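Local coordinates for protein prolyl-tRNA synthetase (Naegleria fowleri, PDB 6UYH) that probably activates proline with ATP and attaches it to its cognate tRNA, and is held here with halofuginone and the ATP analogue AMPPNP, at residues 324-329 with 392-397; 356-361 with 379-384; 418-423 with 427-432. All coordinates share one frame; numbering follows the deposited sequence. Where two conformers were deposited one is given.

Interaction 1 of 3, residues 324-329 with 392-397; sequences NELEKA and DSIKAV
Leu326, near the end of helix 313-328, presses its CD2 methyl onto Ile394 of helix 391-415, and three residues further on Ala329 takes up the ammonium group of Lys395. In the apolar pair a single methyl branch does the touching. Leu326 CD2 comes to 3.7 Å from Ile394 CG1 and 4.0 Å from Ile394 CB, and the two side chains run across each other at about a right angle. The isoleucine turns CG1 toward the leucine, while its second torsion (chi2 -55°) folds CD1 away from that methyl, leaving the CB-CG1 shoulder as the surface that is met. Ile394 CG2 lies slightly farther off and also packs on Leu357.

The polar half works differently. Beyond CG the Lys395 chain is fully extended, and this reach carries NZ to 2.9 Å from Ala329 O. The hydrogen bond lies in the carbonyl plane, with a C=O...N angle of 149°. Lys395 CE follows at 3.2 Å from the same oxygen and passes 4.2 Å from Ala329 CB. Because Ala329 directly follows the helix, the positive charge stands at its C-terminal end, where it would probably interact favourably with the helix dipole.

Phe389 packs on both Leu326 and Ile394, and Val300 meets the same pair from strand 300-304. Two helices lying side by side on one face of a mixed five-stranded sheet, joined by aliphatic side chains near the sheet and a lysine further out, belong to the alpha/beta anticodon-binding domain of class IIa synthetases.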
loop_
_atom_site.group_PDB
_atom_site.type_symbol
_atom_site.label_atom_id
_atom_site.label_comp_id
_atom_site.label_asym_id
_atom_site.label_seq_id
_atom_site.Cartn_x
_atom_site.Cartn_y
_atom_site.Cartn_z
ATOM N N ASN A 324 -18.793 1.324 -25.070
ATOM C CA ASN A 324 -18.320 2.685 -24.858
ATOM C C ASN A 324 -19.246 3.472 -23.933
ATOM O O ASN A 324 -18.779 4.289 -23.132
ATOM C CB ASN A 324 -18.154 3.384 -26.208
ATOM C CG ASN A 324 -17.009 2.805 -27.019
ATOM O OD1 ASN A 324 -15.897 2.641 -26.512
ATOM N ND2 ASN A 324 -17.279 2.470 -28.272
ATOM N N GLU A 325 -20.559 3.240 -24.018
ATOM C CA GLU A 325 -21.465 3.981 -23.146
ATOM C C GLU A 325 -21.281 3.573 -21.691
ATOM O O GLU A 325 -21.277 4.427 -20.796
ATOM C CB GLU A 325 -22.914 3.785 -23.578
ATOM C CG GLU A 325 -23.863 4.662 -22.783
ATOM C CD GLU A 325 -25.286 4.597 -23.275
ATOM O OE1 GLU A 325 -25.517 4.000 -24.347
ATOM O OE2 GLU A 325 -26.172 5.144 -22.586
ATOM N N LEU A 326 -21.103 2.275 -21.436
ATOM C CA LEU A 326 -20.863 1.823 -20.072
ATOM C C LEU A 326 -19.516 2.315 -19.555
ATOM O O LEU A 326 -19.408 2.747 -18.402
ATOM C CB LEU A 326 -20.946 0.298 -20.002
ATOM C CG LEU A 326 -22.260 -0.358 -20.444
ATOM C CD1 LEU A 326 -22.198 -1.844 -20.153
ATOM C CD2 LEU A 326 -23.453 0.267 -19.749
ATOM N N GLU A 327 -18.478 2.266 -20.397
ATOM C CA GLU A 327 -17.167 2.753 -19.976
ATOM C C GLU A 327 -17.207 4.237 -19.636
ATOM O O GLU A 327 -16.591 4.671 -18.654
ATOM C CB GLU A 327 -16.127 2.493 -21.066
ATOM C CG GLU A 327 -14.726 2.911 -20.652
ATOM C CD GLU A 327 -13.791 3.092 -21.829
ATOM O OE1 GLU A 327 -14.276 3.397 -22.941
ATOM O OE2 GLU A 327 -12.566 2.930 -21.642
ATOM N N LYS A 328 -17.919 5.029 -20.444
ATOM C CA LYS A 328 -18.036 6.459 -20.181
ATOM C C LYS A 328 -18.758 6.725 -18.868
ATOM O O LYS A 328 -18.484 7.729 -18.202
ATOM C CB LYS A 328 -18.762 7.149 -21.339
ATOM N N ALA A 329 -19.670 5.834 -18.478
ATOM C CA ALA A 329 -20.396 5.950 -17.221
ATOM C C ALA A 329 -19.600 5.447 -16.030
ATOM O O ALA A 329 -20.117 5.468 -14.910
ATOM C CB ALA A 329 -21.724 5.193 -17.305
ATOM N N ASP A 392 -27.115 4.462 -16.278
ATOM C CA ASP A 392 -27.905 4.452 -15.051
ATOM C C ASP A 392 -28.685 3.151 -14.900
ATOM O O ASP A 392 -28.774 2.601 -13.795
ATOM C CB ASP A 392 -28.856 5.647 -15.029
ATOM C CG ASP A 392 -28.147 6.955 -14.745
ATOM O OD1 ASP A 392 -26.934 6.933 -14.455
ATOM O OD2 ASP A 392 -28.811 8.010 -14.810
ATOM N N SER A 393 -29.270 2.647 -15.993
ATOM C CA SER A 393 -30.074 1.434 -15.874
ATOM C C SER A 393 -29.201 0.212 -15.598
ATOM O O SER A 393 -29.628 -0.702 -14.881
ATOM C CB SER A 393 -30.932 1.227 -17.130
ATOM O OG SER A 393 -30.144 0.892 -18.259
ATOM N N ILE A 394 -27.975 0.190 -16.128
ATOM C CA ILE A 394 -27.071 -0.919 -15.839
ATOM C C ILE A 394 -26.563 -0.837 -14.404
ATOM O O ILE A 394 -26.467 -1.856 -13.708
ATOM C CB ILE A 394 -25.918 -0.954 -16.858
ATOM C CG1 ILE A 394 -26.456 -1.277 -18.258
ATOM C CG2 ILE A 394 -24.859 -1.955 -16.434
ATOM C CD1 ILE A 394 -27.269 -2.563 -18.327
ATOM N N LYS A 395 -26.232 0.369 -13.932
ATOM C CA LYS A 395 -25.879 0.525 -12.521
ATOM C C LYS A 395 -27.017 0.064 -11.615
ATOM O O LYS A 395 -26.781 -0.546 -10.561
ATOM C CB LYS A 395 -25.521 1.980 -12.222
ATOM C CG LYS A 395 -24.195 2.422 -12.809
ATOM C CD LYS A 395 -23.971 3.919 -12.648
ATOM C CE LYS A 395 -22.669 4.344 -13.309
ATOM N NZ LYS A 395 -22.459 5.819 -13.267
ATOM N N ALA A 396 -28.257 0.358 -12.006
ATOM C CA ALA A 396 -29.409 -0.089 -11.232
ATOM C C ALA A 396 -29.486 -1.611 -11.194
ATOM O O ALA A 396 -29.882 -2.195 -10.179
ATOM C CB ALA A 396 -30.693 0.509 -11.819
ATOM N N VAL A 397 -29.128 -2.266 -12.302
ATOM C CA VAL A 397 -29.060 -3.724 -12.318
ATOM C C VAL A 397 -27.978 -4.216 -11.364
ATOM O O VAL A 397 -28.171 -5.191 -10.630
ATOM C CB VAL A 397 -28.822 -4.226 -13.754
ATOM C CG1 VAL A 397 -28.548 -5.714 -13.759
ATOM C CG2 VAL A 397 -30.025 -3.891 -14.635
#

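Interaction 2 of 3, residues 356-361 with 379-384; sequences PLRIEV and GEKWTM. With EDO (1,2-ethanediol), chain B.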
loop_
_atom_site.group_PDB
_atom_site.type_symbol
_atom_site.label_atom_id
_atom_site.label_comp_id
_atom_site.label_asym_id
_atom_site.label_seq_id
_atom_site.Cartn_x
_atom_site.Cartn_y
_atom_site.Cartn_z
ATOM N N PRO A 356 -20.227 -10.097 -12.347
ATOM C CA PRO A 356 -21.635 -10.128 -11.909
ATOM C C PRO A 356 -22.660 -10.021 -13.033
ATOM O O PRO A 356 -23.760 -10.571 -12.892
ATOM C CB PRO A 356 -21.730 -8.941 -10.932
ATOM C CG PRO A 356 -20.488 -8.130 -11.142
ATOM C CD PRO A 356 -19.441 -9.072 -11.644
ATOM N N LEU A 357 -22.360 -9.350 -14.144
ATOM C CA LEU A 357 -23.377 -9.165 -15.172
ATOM C C LEU A 357 -22.785 -9.423 -16.547
ATOM O O LEU A 357 -21.696 -8.934 -16.862
ATOM C CB LEU A 357 -23.971 -7.756 -15.111
ATOM C CG LEU A 357 -25.093 -7.422 -16.096
ATOM C CD1 LEU A 357 -26.346 -8.287 -15.852
ATOM C CD2 LEU A 357 -25.427 -5.945 -16.016
ATOM N N ARG A 358 -23.503 -10.193 -17.357
ATOM C CA ARG A 358 -23.126 -10.463 -18.737
ATOM C C ARG A 358 -24.183 -9.893 -19.674
ATOM O O ARG A 358 -25.385 -10.045 -19.434
ATOM C CB ARG A 358 -22.968 -11.969 -18.972
ATOM C CG ARG A 358 -22.762 -12.379 -20.417
ATOM C CD ARG A 358 -22.482 -13.874 -20.524
ATOM N NE ARG A 358 -23.686 -14.703 -20.466
ATOM C CZ ARG A 358 -23.876 -15.709 -19.617
ATOM N NH1 ARG A 358 -22.942 -16.033 -18.734
ATOM N NH2 ARG A 358 -25.009 -16.403 -19.659
ATOM N N ILE A 359 -23.730 -9.221 -20.729
ATOM C CA ILE A 359 -24.598 -8.746 -21.802
ATOM C C ILE A 359 -24.287 -9.582 -23.033
ATOM O O ILE A 359 -23.134 -9.637 -23.478
ATOM C CB ILE A 359 -24.403 -7.247 -22.078
ATOM C CG1 ILE A 359 -24.838 -6.433 -20.855
ATOM C CG2 ILE A 359 -25.171 -6.813 -23.341
ATOM C CD1 ILE A 359 -24.695 -4.939 -21.007
ATOM N N GLU A 360 -25.307 -10.261 -23.562
ATOM C CA GLU A 360 -25.197 -11.044 -24.787
ATOM C C GLU A 360 -25.898 -10.279 -25.901
ATOM O O GLU A 360 -27.086 -9.963 -25.782
ATOM C CB GLU A 360 -25.824 -12.430 -24.621
ATOM C CG GLU A 360 -25.310 -13.239 -23.436
ATOM C CD GLU A 360 -26.157 -14.475 -23.172
ATOM O OE1 GLU A 360 -27.054 -14.771 -23.993
ATOM O OE2 GLU A 360 -25.932 -15.149 -22.144
ATOM N N VAL A 361 -25.168 -9.976 -26.971
ATOM C CA VAL A 361 -25.698 -9.227 -28.106
ATOM C C VAL A 361 -25.780 -10.179 -29.291
ATOM O O VAL A 361 -24.754 -10.525 -29.891
ATOM C CB VAL A 361 -24.835 -8.004 -28.441
ATOM C CG1 VAL A 361 -25.521 -7.159 -29.503
ATOM C CG2 VAL A 361 -24.561 -7.188 -27.188
ATOM N N GLY A 379 -28.249 -16.500 -11.885
ATOM C CA GLY A 379 -28.316 -17.093 -13.206
ATOM C C GLY A 379 -29.468 -16.620 -14.067
ATOM O O GLY A 379 -29.574 -17.051 -15.224
ATOM N N GLU A 380 -30.330 -15.747 -13.555
ATOM C CA GLU A 380 -31.498 -15.336 -14.321
ATOM C C GLU A 380 -31.084 -14.603 -15.592
ATOM O O GLU A 380 -30.148 -13.799 -15.586
ATOM C CB GLU A 380 -32.404 -14.442 -13.476
ATOM C CG GLU A 380 -33.697 -14.078 -14.169
ATOM C CD GLU A 380 -34.427 -12.935 -13.495
ATOM O OE1 GLU A 380 -33.906 -12.393 -12.498
ATOM O OE2 GLU A 380 -35.526 -12.574 -13.973
ATOM N N LYS A 381 -31.794 -14.892 -16.684
ATOM C CA LYS A 381 -31.633 -14.220 -17.966
ATOM C C LYS A 381 -32.895 -13.430 -18.288
ATOM O O LYS A 381 -34.007 -13.910 -18.058
ATOM C CB LYS A 381 -31.374 -15.225 -19.094
ATOM C CG LYS A 381 -30.196 -16.152 -18.874
ATOM C CD LYS A 381 -29.827 -16.859 -20.174
ATOM C CE LYS A 381 -28.705 -17.868 -19.967
ATOM N NZ LYS A 381 -27.941 -18.144 -21.224
ATOM N N TRP A 382 -32.723 -12.223 -18.828
ATOM C CA TRP A 382 -33.859 -11.393 -19.214
ATOM C C TRP A 382 -33.410 -10.417 -20.292
ATOM O O TRP A 382 -32.221 -10.121 -20.427
ATOM C CB TRP A 382 -34.457 -10.656 -18.004
ATOM C CG TRP A 382 -33.657 -9.486 -17.477
ATOM C CD1 TRP A 382 -33.954 -8.160 -17.630
ATOM C CD2 TRP A 382 -32.454 -9.537 -16.689
ATOM N NE1 TRP A 382 -33.008 -7.386 -17.001
ATOM C CE2 TRP A 382 -32.076 -8.204 -16.419
ATOM C CE3 TRP A 382 -31.655 -10.576 -16.199
ATOM C CZ2 TRP A 382 -30.939 -7.884 -15.676
ATOM C CZ3 TRP A 382 -30.523 -10.255 -15.465
ATOM C CH2 TRP A 382 -30.176 -8.921 -15.211
ATOM N N THR A 383 -34.371 -9.929 -21.073
ATOM C CA THR A 383 -34.057 -8.969 -22.119
ATOM C C THR A 383 -34.323 -7.543 -21.647
ATOM O O THR A 383 -35.234 -7.289 -20.856
ATOM C CB THR A 383 -34.857 -9.246 -23.392
ATOM O OG1 THR A 383 -36.256 -9.086 -23.128
ATOM C CG2 THR A 383 -34.593 -10.659 -23.890
ATOM N N MET A 384 -33.503 -6.616 -22.139
ATOM C CA MET A 384 -33.665 -5.189 -21.913
ATOM C C MET A 384 -33.809 -4.482 -23.253
ATOM O O MET A 384 -32.948 -4.648 -24.129
ATOM C CB MET A 384 -32.464 -4.603 -21.144
ATOM C CG MET A 384 -32.439 -3.079 -21.081
ATOM S SD MET A 384 -31.019 -2.423 -20.169
ATOM C CE MET A 384 -31.373 -3.017 -18.516
HETATM C C1 EDO B . -33.882 -7.831 -13.553
HETATM O O1 EDO B . -35.288 -7.750 -13.294
HETATM C C2 EDO B . -33.389 -9.240 -13.244
HETATM O O2 EDO B . -33.647 -9.509 -11.862
#
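Strands 357-361 and 381-384 run at 60° to each other with their axes 9.3 Å apart, too wide for backbone pairing, which leaves side chains to make the contact. Glu360 OE2 is the shared acceptor of a salt-bridge network. Arg358 grips this one oxygen side-on with two nitrogens: NE, 2.8 Å away, is met by the anti lone pair of OE2, and NH2, at 2.9 Å, comes nearly along the C-O bond. A bend at chi3 (81°) swings the guanidinium round to lie flat with the oxygen close to its plane. Lys381 stretches in at the guanidinium edge; its NZ makes a long salt bridge of 3.7 Å to Glu360 OE2, and the carboxylate probably offsets the closeness of the two cations.

On the other side, Leu357 CD1 touches Trp382 CH2 at 3.9 Å, meeting the ring obliquely. An ethanediol, probably from the crystallisation liquor, lies over one face of the indole, with C2 3.4 Å above the ring plane, and its O2 is hydrogen-bonded to Glu380 OE1; Arg375 and Lys400 also bond to it.

Strand 370-375 runs between the two strands in the sheet, its Cys374 and Met372 touching Arg358 and Glu360. Glu351 of helix 343-353 adds a salt bridge to Arg358 NH1 and Tyr347 a cation-pi contact, while helix 391-415 packs Val397 on Leu357 and Trp382 across the opposite face.

Interaction 3 of 3, residues 418-423 with 427-432; sequences VVTRTW and IKALNS. With EDO (1,2-ethanediol), chain C.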
loop_
_atom_site.group_PDB
_atom_site.type_symbol
_atom_site.label_atom_id
_atom_site.label_comp_id
_atom_site.label_asym_id
_atom_site.label_seq_id
_atom_site.Cartn_x
_atom_site.Cartn_y
_atom_site.Cartn_z
ATOM N N VAL A 418 -30.132 -19.605 16.575
ATOM C CA VAL A 418 -31.149 -20.294 17.354
ATOM C C VAL A 418 -30.998 -19.878 18.809
ATOM O O VAL A 418 -29.893 -19.939 19.359
ATOM C CB VAL A 418 -31.012 -21.819 17.222
ATOM C CG1 VAL A 418 -32.058 -22.520 18.063
ATOM C CG2 VAL A 418 -31.109 -22.234 15.752
ATOM N N VAL A 419 -32.107 -19.493 19.434
ATOM C CA VAL A 419 -32.132 -19.275 20.880
ATOM C C VAL A 419 -32.100 -20.631 21.577
ATOM O O VAL A 419 -33.006 -21.456 21.403
ATOM C CB VAL A 419 -33.381 -18.486 21.291
ATOM C CG1 VAL A 419 -33.433 -18.325 22.812
ATOM C CG2 VAL A 419 -33.414 -17.138 20.605
ATOM N N THR A 420 -31.067 -20.866 22.382
ATOM C CA THR A 420 -30.889 -22.153 23.053
ATOM C C THR A 420 -30.830 -21.899 24.558
ATOM O O THR A 420 -29.785 -21.516 25.096
ATOM C CB THR A 420 -29.643 -22.882 22.531
ATOM O OG1 THR A 420 -28.468 -22.089 22.736
ATOM C CG2 THR A 420 -29.781 -23.159 21.039
ATOM N N ARG A 421 -31.958 -22.118 25.239
ATOM C CA ARG A 421 -32.047 -21.815 26.660
ATOM C C ARG A 421 -31.413 -22.880 27.548
ATOM O O ARG A 421 -31.117 -22.587 28.713
ATOM C CB ARG A 421 -33.515 -21.624 27.057
ATOM C CG ARG A 421 -34.160 -20.386 26.431
ATOM C CD ARG A 421 -35.670 -20.476 26.587
ATOM N NE ARG A 421 -36.395 -19.358 25.991
ATOM C CZ ARG A 421 -36.728 -19.278 24.707
ATOM N NH1 ARG A 421 -36.371 -20.235 23.861
ATOM N NH2 ARG A 421 -37.411 -18.232 24.265
ATOM N N THR A 422 -31.216 -24.098 27.040
ATOM C CA THR A 422 -30.708 -25.218 27.824
ATOM C C THR A 422 -29.612 -25.935 27.048
ATOM O O THR A 422 -29.487 -25.792 25.828
ATOM C CB THR A 422 -31.814 -26.228 28.181
ATOM O OG1 THR A 422 -32.317 -26.830 26.982
ATOM C CG2 THR A 422 -32.942 -25.552 28.937
ATOM N N TRP A 423 -28.817 -26.723 27.772
ATOM C CA TRP A 423 -27.700 -27.417 27.135
ATOM C C TRP A 423 -28.131 -28.379 26.037
ATOM O O TRP A 423 -27.503 -28.370 24.962
ATOM C CB TRP A 423 -26.853 -28.148 28.181
ATOM C CG TRP A 423 -25.656 -28.714 27.532
ATOM C CD1 TRP A 423 -25.481 -29.995 27.079
ATOM C CD2 TRP A 423 -24.470 -27.994 27.180
ATOM N NE1 TRP A 423 -24.242 -30.117 26.485
ATOM C CE2 TRP A 423 -23.603 -28.903 26.540
ATOM C CE3 TRP A 423 -24.050 -26.673 27.361
ATOM C CZ2 TRP A 423 -22.340 -28.530 26.082
ATOM C CZ3 TRP A 423 -22.795 -26.304 26.906
ATOM C CH2 TRP A 423 -21.952 -27.232 26.278
ATOM N N ILE A 427 -26.424 -27.997 22.294
ATOM C CA ILE A 427 -25.553 -28.923 21.583
ATOM C C ILE A 427 -26.228 -29.411 20.308
ATOM O O ILE A 427 -25.554 -29.659 19.300
ATOM C CB ILE A 427 -25.127 -30.086 22.500
ATOM C CG1 ILE A 427 -24.042 -30.921 21.818
ATOM C CG2 ILE A 427 -26.319 -30.956 22.895
ATOM C CD1 ILE A 427 -22.781 -30.139 21.512
ATOM N N LYS A 428 -27.557 -29.536 20.321
ATOM C CA LYS A 428 -28.282 -29.957 19.128
ATOM C C LYS A 428 -28.130 -28.933 18.014
ATOM O O LYS A 428 -27.828 -29.282 16.862
ATOM C CB LYS A 428 -29.758 -30.168 19.470
ATOM C CG LYS A 428 -30.670 -30.418 18.271
ATOM C CD LYS A 428 -32.133 -30.316 18.687
ATOM C CE LYS A 428 -33.055 -30.223 17.485
ATOM N NZ LYS A 428 -33.347 -31.559 16.915
ATOM N N ALA A 429 -28.342 -27.656 18.343
ATOM C CA ALA A 429 -28.233 -26.598 17.341
ATOM C C ALA A 429 -26.801 -26.444 16.852
ATOM O O ALA A 429 -26.565 -26.218 15.659
ATOM C CB ALA A 429 -28.760 -25.285 17.923
ATOM N N LEU A 430 -25.829 -26.588 17.752
ATOM C CA LEU A 430 -24.424 -26.522 17.357
ATOM C C LEU A 430 -24.083 -27.614 16.350
ATOM O O LEU A 430 -23.449 -27.358 15.317
ATOM C CB LEU A 430 -23.549 -26.644 18.603
ATOM C CG LEU A 430 -22.108 -26.183 18.518
ATOM C CD1 LEU A 430 -22.066 -24.653 18.361
ATOM C CD2 LEU A 430 -21.367 -26.656 19.751
ATOM N N ASN A 431 -24.502 -28.850 16.633
ATOM C CA ASN A 431 -24.189 -29.964 15.745
ATOM C C ASN A 431 -24.915 -29.880 14.404
ATOM O O ASN A 431 -24.487 -30.535 13.449
ATOM C CB ASN A 431 -24.501 -31.289 16.437
ATOM C CG ASN A 431 -23.376 -31.747 17.346
ATOM O OD1 ASN A 431 -22.230 -31.310 17.210
ATOM N ND2 ASN A 431 -23.691 -32.643 18.271
ATOM N N SER A 432 -25.995 -29.108 14.302
ATOM C CA SER A 432 -26.656 -28.900 13.020
ATOM C C SER A 432 -26.177 -27.633 12.317
ATOM O O SER A 432 -26.810 -27.194 11.351
ATOM C CB SER A 432 -28.175 -28.871 13.196
ATOM O OG SER A 432 -28.570 -27.969 14.209
HETATM C C1 EDO C . -37.957 -19.485 20.212
HETATM O O1 EDO C . -37.335 -20.437 21.078
HETATM C C2 EDO C . -37.367 -18.108 20.476
HETATM O O2 EDO C . -37.943 -17.574 21.672
#
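This contact belongs to a beta-alpha-beta unit at the start of the C-terminal region of the synthetase: strand 417-419 leads through a short connection into helix 423-431, which returns the chain to the parallel strand 435-440. Val418 and Thr420, alternate residues of the incoming strand and its extension, both turn toward the helix and meet one small residue, Ala429. Its CB methyl sits 3.9 Å from Thr420 CG2 and 4.2 Å from Val418 CB, so the helix can lie close to the strand. Cys436 of the return strand touches both Thr420 and Ala429, adding to this packing.

Thr422 occupies the N-cap position, and a nearly straight bond in the first turn runs from Ile427 N to Trp423 O, 2.9 Å long with an N-H...O angle of 168°. With CG1 of Ile427 anti to the backbone N (chi1 -171°), CG2 falls between N and the carbonyl carbon and is brought to 3.5 Å from Trp423 O. Ile427 CB also meets the indole obliquely, 4.1 Å from Trp423 NE1, whose hydrogen bond goes to Glu457 of helix 444-457.

Val419 points away from the helix and lays CG1 against one face of the Arg421 guanidinium. That group holds an ethanediol, probably a crystallisation component, through two bonds: Arg421 NH1 to O1 at 3.0 Å and Arg421 NH2 to O2 at 2.7 Å.

Overall arrangement
Interactions 1 and 2 belong to one domain and meet directly: Ser393 OG lies against Met384 SD, and Ile394 reaches Leu357, so helix 391-415 rests on the strands of interaction 2. Their centres are 14 Å apart. Interaction 1, partly buried, joins helix to helix, grading from a buried aliphatic pair to a partly exposed lysine; interaction 2 is a buried contact with exposed Lys381 at its margin, and bridges across strand 370-375 with charges on one face and hydrophobic contact on the other. Interaction 3 stands apart, its centre 47 Å from that of interaction 1, although helix 391-415 leads along the chain into its strand. It is local and partly buried, relying on a close-packed alanine, the Trp423-Ile427 pair and a helical backbone bond.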